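Tartronate semialdehyde reductase (Salmonella typhimurium, PDB 1VPD) probably catalyses the NADH- or NADPH-dependent reduction of tartronate semialdehyde to D-glycerate, the last step of galactarate breakdown. Local coordinates at residues A[265-277]-A[282-294]. Residues are numbered along the deposited sequence; the frame is centred on the assembly and turned at random. Where two conformers were deposited one is given.
Sequences VMEMMQALRADGH and HSALACYYEKLAK
The Tyr288 ring is covered on one face by Met268 CG, a CH-pi contact 3.8 Å from the ring centroid. Ala271 CB meets the edge; Leu292 over the opposite face is doubtful, having two conformers. With chi1 at 175°, the Tyr288 side chain extends away from its backbone N, and the ring crosses the extended Met268 side chain at about a right angle. Met268 is a selenomethionine. Its SE makes oblique Met-aromatic contacts with Tyr288 and Tyr289, and its CE lies 3.5 Å from Tyr289 OH. That hydroxyl hydrogen-bonds Glu191 of helix 170-198.

The His277 ring takes Lys291 at its edge. Lys291 NZ donates to NE2 of His277 at 2.8 Å, only 4° out of the ring plane. ND1 of the same ring hydrogen-bonds Asp280 OD2, so both ring nitrogens are held and the rotation of the ring is fixed. Lys291 NZ also forms a salt bridge with Asp275 OD2 at 2.7 Å, arriving from above the carboxylate plane. A water, bonded weakly to Lys291 NZ, links it to the carbonyl of Asp275.

Beside these groups the packing is apolar. Leu285 is a knob in the hole formed by Val265, Met268, Met269 and Leu272. Leu272 CD1 lies 3.7 Å from Leu285 CA, and its CD2 reaches the backbone at Ala284 O.

The two helix segments cross at 83°, with axes 9.5 Å apart. Helix 260-274 ends in a Schellman motif with Gly276 as C-prime residue, and a short loop leads into 282-294. This is a near-perpendicular helix pair of the all-helical C-terminal domain of the 3-hydroxyisobutyrate dehydrogenase family.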
loop_
_atom_site.group_PDB
_atom_site.type_symbol
_atom_site.label_atom_id
_atom_site.label_comp_id
_atom_site.label_asym_id
_atom_site.label_seq_id
_atom_site.Cartn_x
_atom_site.Cartn_y
_atom_site.Cartn_z
ATOM N N VAL A 265 12.573 -7.456 12.631
ATOM C CA VAL A 265 12.052 -7.946 11.341
ATOM C C VAL A 265 12.684 -7.199 10.157
ATOM O O VAL A 265 12.930 -7.796 9.108
ATOM C CB VAL A 265 10.523 -7.945 11.326
ATOM C CG1 VAL A 265 9.991 -8.264 9.944
ATOM C CG2 VAL A 265 10.021 -8.942 12.349
HETATM N N MSE A 266 13.027 -5.934 10.350
HETATM C CA MSE A 266 13.793 -5.197 9.351
HETATM C C MSE A 266 15.101 -5.900 8.996
HETATM O O MSE A 266 15.412 -6.032 7.803
HETATM C CB MSE A 266 14.066 -3.757 9.779
HETATM C CG MSE A 266 15.105 -3.034 8.945
HETATM SE SE MSE A 266 14.527 -2.828 7.069
HETATM C CE MSE A 266 14.348 -0.894 7.062
ATOM N N GLU A 267 15.835 -6.386 9.992
ATOM C CA GLU A 267 17.087 -7.078 9.716
ATOM C C GLU A 267 16.825 -8.394 8.993
ATOM O O GLU A 267 17.630 -8.788 8.141
ATOM C CB GLU A 267 17.910 -7.280 10.988
ATOM C CG GLU A 267 18.340 -5.951 11.650
ATOM C CD GLU A 267 19.015 -4.984 10.698
ATOM O OE1 GLU A 267 19.992 -5.408 10.027
ATOM O OE2 GLU A 267 18.572 -3.797 10.628
HETATM N N MSE A 268 15.731 -9.072 9.322
HETATM C CA MSE A 268 15.329 -10.273 8.583
HETATM C C MSE A 268 15.076 -9.944 7.105
HETATM O O MSE A 268 15.509 -10.699 6.197
HETATM C CB MSE A 268 14.058 -10.912 9.170
HETATM C CG MSE A 268 14.191 -11.326 10.623
HETATM SE SE MSE A 268 12.534 -12.139 11.222
HETATM C CE MSE A 268 12.974 -12.073 13.121
HETATM N N MSE A 269 14.365 -8.849 6.858
HETATM C CA MSE A 269 14.105 -8.416 5.495
HETATM C C MSE A 269 15.387 -8.011 4.763
HETATM O O MSE A 269 15.516 -8.293 3.556
HETATM C CB MSE A 269 13.062 -7.296 5.469
HETATM C CG MSE A 269 11.672 -7.743 5.881
HETATM SE SE MSE A 269 10.414 -6.349 5.449
HETATM C CE MSE A 269 8.818 -7.255 6.141
ATOM N N GLN A 270 16.363 -7.427 5.473
ATOM C CA GLN A 270 17.679 -7.159 4.852
ATOM C C GLN A 270 18.349 -8.467 4.399
ATOM O O GLN A 270 18.913 -8.545 3.294
ATOM C CB GLN A 270 18.594 -6.345 5.781
ATOM C CG GLN A 270 18.078 -4.941 6.035
ATOM C CD GLN A 270 18.203 -4.020 4.822
ATOM O OE1 GLN A 270 19.091 -4.212 3.966
ATOM N NE2 GLN A 270 17.310 -3.030 4.729
ATOM N N ALA A 271 18.274 -9.500 5.236
ATOM C CA ALA A 271 18.815 -10.796 4.867
ATOM C C ALA A 271 18.104 -11.364 3.631
ATOM O O ALA A 271 18.771 -11.899 2.723
ATOM C CB ALA A 271 18.734 -11.771 6.046
ATOM N N LEU A 272 16.774 -11.251 3.596
ATOM C CA LEU A 272 15.990 -11.739 2.454
ATOM C C LEU A 272 16.362 -11.014 1.167
ATOM O O LEU A 272 16.539 -11.654 0.111
ATOM C CB LEU A 272 14.502 -11.619 2.729
ATOM C CG LEU A 272 13.963 -12.656 3.714
ATOM C CD1 LEU A 272 12.602 -12.283 4.205
ATOM C CD2 LEU A 272 13.962 -14.063 3.083
ATOM N N ARG A 273 16.482 -9.694 1.236
ATOM C CA ARG A 273 16.902 -8.903 0.069
ATOM C C ARG A 273 18.283 -9.347 -0.431
ATOM O O ARG A 273 18.490 -9.548 -1.643
ATOM C CB ARG A 273 16.946 -7.416 0.428
ATOM C CG ARG A 273 17.640 -6.526 -0.628
ATOM C CD ARG A 273 17.714 -5.062 -0.227
ATOM N NE ARG A 273 16.426 -4.427 -0.404
ATOM C CZ ARG A 273 16.135 -3.195 -0.006
ATOM N NH1 ARG A 273 17.044 -2.460 0.603
ATOM N NH2 ARG A 273 14.915 -2.703 -0.220
ATOM N N ALA A 274 19.203 -9.545 0.505
ATOM C CA ALA A 274 20.563 -9.969 0.165
ATOM C C ALA A 274 20.584 -11.371 -0.457
ATOM O O ALA A 274 21.506 -11.684 -1.210
ATOM C CB ALA A 274 21.442 -9.908 1.363
ATOM N N ASP A 275 19.586 -12.194 -0.141
ATOM C CA ASP A 275 19.476 -13.560 -0.651
ATOM C C ASP A 275 18.489 -13.682 -1.817
ATOM O O ASP A 275 18.008 -14.773 -2.120
ATOM C CB ASP A 275 19.096 -14.486 0.495
ATOM C CG ASP A 275 19.399 -15.953 0.220
ATOM O OD1 ASP A 275 20.313 -16.272 -0.558
ATOM O OD2 ASP A 275 18.723 -16.840 0.764
ATOM N N GLY A 276 18.199 -12.567 -2.472
ATOM C CA GLY A 276 17.418 -12.563 -3.703
ATOM C C GLY A 276 15.908 -12.571 -3.610
ATOM O O GLY A 276 15.248 -12.824 -4.637
ATOM N N HIS A 277 15.351 -12.247 -2.436
ATOM C CA HIS A 277 13.910 -12.297 -2.189
ATOM C C HIS A 277 13.198 -10.926 -2.214
ATOM O O HIS A 277 12.007 -10.845 -1.912
ATOM C CB HIS A 277 13.594 -12.951 -0.841
ATOM C CG HIS A 277 13.852 -14.420 -0.777
ATOM N ND1 HIS A 277 12.938 -15.356 -1.219
ATOM C CD2 HIS A 277 14.897 -15.119 -0.270
ATOM C CE1 HIS A 277 13.419 -16.569 -0.996
ATOM N NE2 HIS A 277 14.604 -16.454 -0.420
ATOM N N HIS A 282 5.722 -10.512 0.476
ATOM C CA HIS A 282 6.212 -10.525 1.854
ATOM C C HIS A 282 5.921 -11.787 2.687
ATOM O O HIS A 282 6.543 -11.969 3.735
ATOM C CB HIS A 282 5.887 -9.240 2.636
ATOM C CG HIS A 282 4.449 -8.810 2.679
ATOM N ND1 HIS A 282 3.400 -9.389 1.989
ATOM C CD2 HIS A 282 3.915 -7.765 3.352
ATOM C CE1 HIS A 282 2.280 -8.725 2.256
ATOM N NE2 HIS A 282 2.570 -7.742 3.088
ATOM N N SER A 283 5.082 -12.678 2.171
ATOM C CA SER A 283 4.971 -14.045 2.687
ATOM C C SER A 283 6.329 -14.761 2.670
ATOM O O SER A 283 6.539 -15.709 3.429
ATOM C CB SER A 283 3.908 -14.846 1.908
ATOM O OG SER A 283 4.193 -14.875 0.515
ATOM N N ALA A 284 7.263 -14.303 1.831
ATOM C CA ALA A 284 8.616 -14.866 1.787
ATOM C C ALA A 284 9.430 -14.615 3.065
ATOM O O ALA A 284 10.516 -15.157 3.238
ATOM C CB ALA A 284 9.374 -14.381 0.555
ATOM N N LEU A 285 8.896 -13.834 3.999
ATOM C CA LEU A 285 9.485 -13.828 5.331
ATOM C C LEU A 285 9.551 -15.235 5.886
ATOM O O LEU A 285 10.451 -15.564 6.651
ATOM C CB LEU A 285 8.660 -12.965 6.285
ATOM C CG LEU A 285 9.067 -11.539 6.527
ATOM C CD1 LEU A 285 7.933 -10.831 7.246
ATOM C CD2 LEU A 285 10.363 -11.474 7.331
ATOM N N ALA A 286 8.612 -16.101 5.502
ATOM C CA ALA A 286 8.670 -17.509 5.915
ATOM C C ALA A 286 9.970 -18.188 5.501
ATOM O O ALA A 286 10.502 -19.014 6.254
ATOM C CB ALA A 286 7.465 -18.293 5.383
ATOM N N CYS A 287 10.489 -17.822 4.332
ATOM C CA CYS A 287 11.711 -18.424 3.808
ATOM C C CYS A 287 12.933 -18.114 4.680
ATOM O O CYS A 287 13.857 -18.920 4.762
ATOM C CB CYS A 287 11.942 -18.031 2.349
ATOM S SG CYS A 287 10.520 -18.313 1.274
ATOM N N TYR A 288 12.937 -16.950 5.347
ATOM C CA TYR A 288 13.986 -16.630 6.302
ATOM C C TYR A 288 14.028 -17.675 7.413
ATOM O O TYR A 288 15.081 -18.229 7.739
ATOM C CB TYR A 288 13.760 -15.218 6.876
ATOM C CG TYR A 288 14.728 -14.833 7.966
ATOM C CD1 TYR A 288 15.952 -14.255 7.660
ATOM C CD2 TYR A 288 14.425 -15.035 9.307
ATOM C CE1 TYR A 288 16.862 -13.899 8.666
ATOM C CE2 TYR A 288 15.327 -14.701 10.307
ATOM C CZ TYR A 288 16.545 -14.134 9.981
ATOM O OH TYR A 288 17.429 -13.775 10.962
ATOM N N TYR A 289 12.875 -17.931 8.002
ATOM C CA TYR A 289 12.769 -18.928 9.052
ATOM C C TYR A 289 13.077 -20.341 8.543
ATOM O O TYR A 289 13.728 -21.123 9.235
ATOM C CB TYR A 289 11.379 -18.904 9.639
ATOM C CG TYR A 289 11.145 -17.747 10.586
ATOM C CD1 TYR A 289 11.429 -17.872 11.936
ATOM C CD2 TYR A 289 10.664 -16.531 10.127
ATOM C CE1 TYR A 289 11.233 -16.819 12.809
ATOM C CE2 TYR A 289 10.448 -15.464 10.998
ATOM C CZ TYR A 289 10.724 -15.623 12.339
ATOM O OH TYR A 289 10.493 -14.585 13.210
ATOM N N GLU A 290 12.596 -20.676 7.342
ATOM C CA GLU A 290 12.867 -21.994 6.765
ATOM C C GLU A 290 14.359 -22.240 6.617
ATOM O O GLU A 290 14.861 -23.336 6.867
ATOM C CB GLU A 290 12.193 -22.114 5.396
ATOM C CG GLU A 290 10.685 -22.181 5.472
ATOM C CD GLU A 290 10.007 -22.211 4.113
ATOM O OE1 GLU A 290 10.566 -21.669 3.121
ATOM O OE2 GLU A 290 8.891 -22.759 4.065
ATOM N N LYS A 291 15.081 -21.208 6.196
ATOM C CA LYS A 291 16.501 -21.335 5.951
ATOM C C LYS A 291 17.277 -21.468 7.255
ATOM O O LYS A 291 18.223 -22.251 7.351
ATOM C CB LYS A 291 16.981 -20.174 5.091
ATOM C CG LYS A 291 16.532 -20.377 3.634
ATOM C CD LYS A 291 16.816 -19.186 2.708
ATOM C CE LYS A 291 16.314 -19.502 1.291
ATOM N NZ LYS A 291 16.549 -18.403 0.312
ATOM N N LEU A 292 16.867 -20.740 8.293
ATOM C CA LEU A 292 17.576 -20.843 9.567
ATOM C C LEU A 292 17.218 -22.123 10.362
ATOM O O LEU A 292 18.075 -22.701 11.028
ATOM C CB LEU A 292 17.318 -19.592 10.429
ATOM C CG LEU A 292 18.257 -18.392 10.247
ATOM C CD1 LEU A 292 18.113 -17.762 8.889
ATOM C CD2 LEU A 292 17.960 -17.355 11.341
ATOM N N ALA A 293 15.977 -22.564 10.270
ATOM C CA ALA A 293 15.504 -23.769 10.973
ATOM C C ALA A 293 15.744 -25.056 10.177
ATOM O O ALA A 293 15.575 -26.153 10.712
ATOM C CB ALA A 293 14.042 -23.648 11.289
ATOM N N LYS A 294 16.132 -24.918 8.916
ATOM C CA LYS A 294 16.360 -26.078 8.031
ATOM C C LYS A 294 15.132 -26.969 7.858
ATOM O O LYS A 294 15.214 -28.210 7.927
ATOM C CB LYS A 294 17.572 -26.886 8.497
ATOM C CG LYS A 294 18.844 -26.103 8.529
ATOM C CD LYS A 294 19.293 -25.625 7.162
ATOM C CE LYS A 294 20.748 -25.187 7.201
ATOM N NZ LYS A 294 21.331 -24.872 5.874
HETATM O O HOH W 1 17.250 -17.652 -2.323
#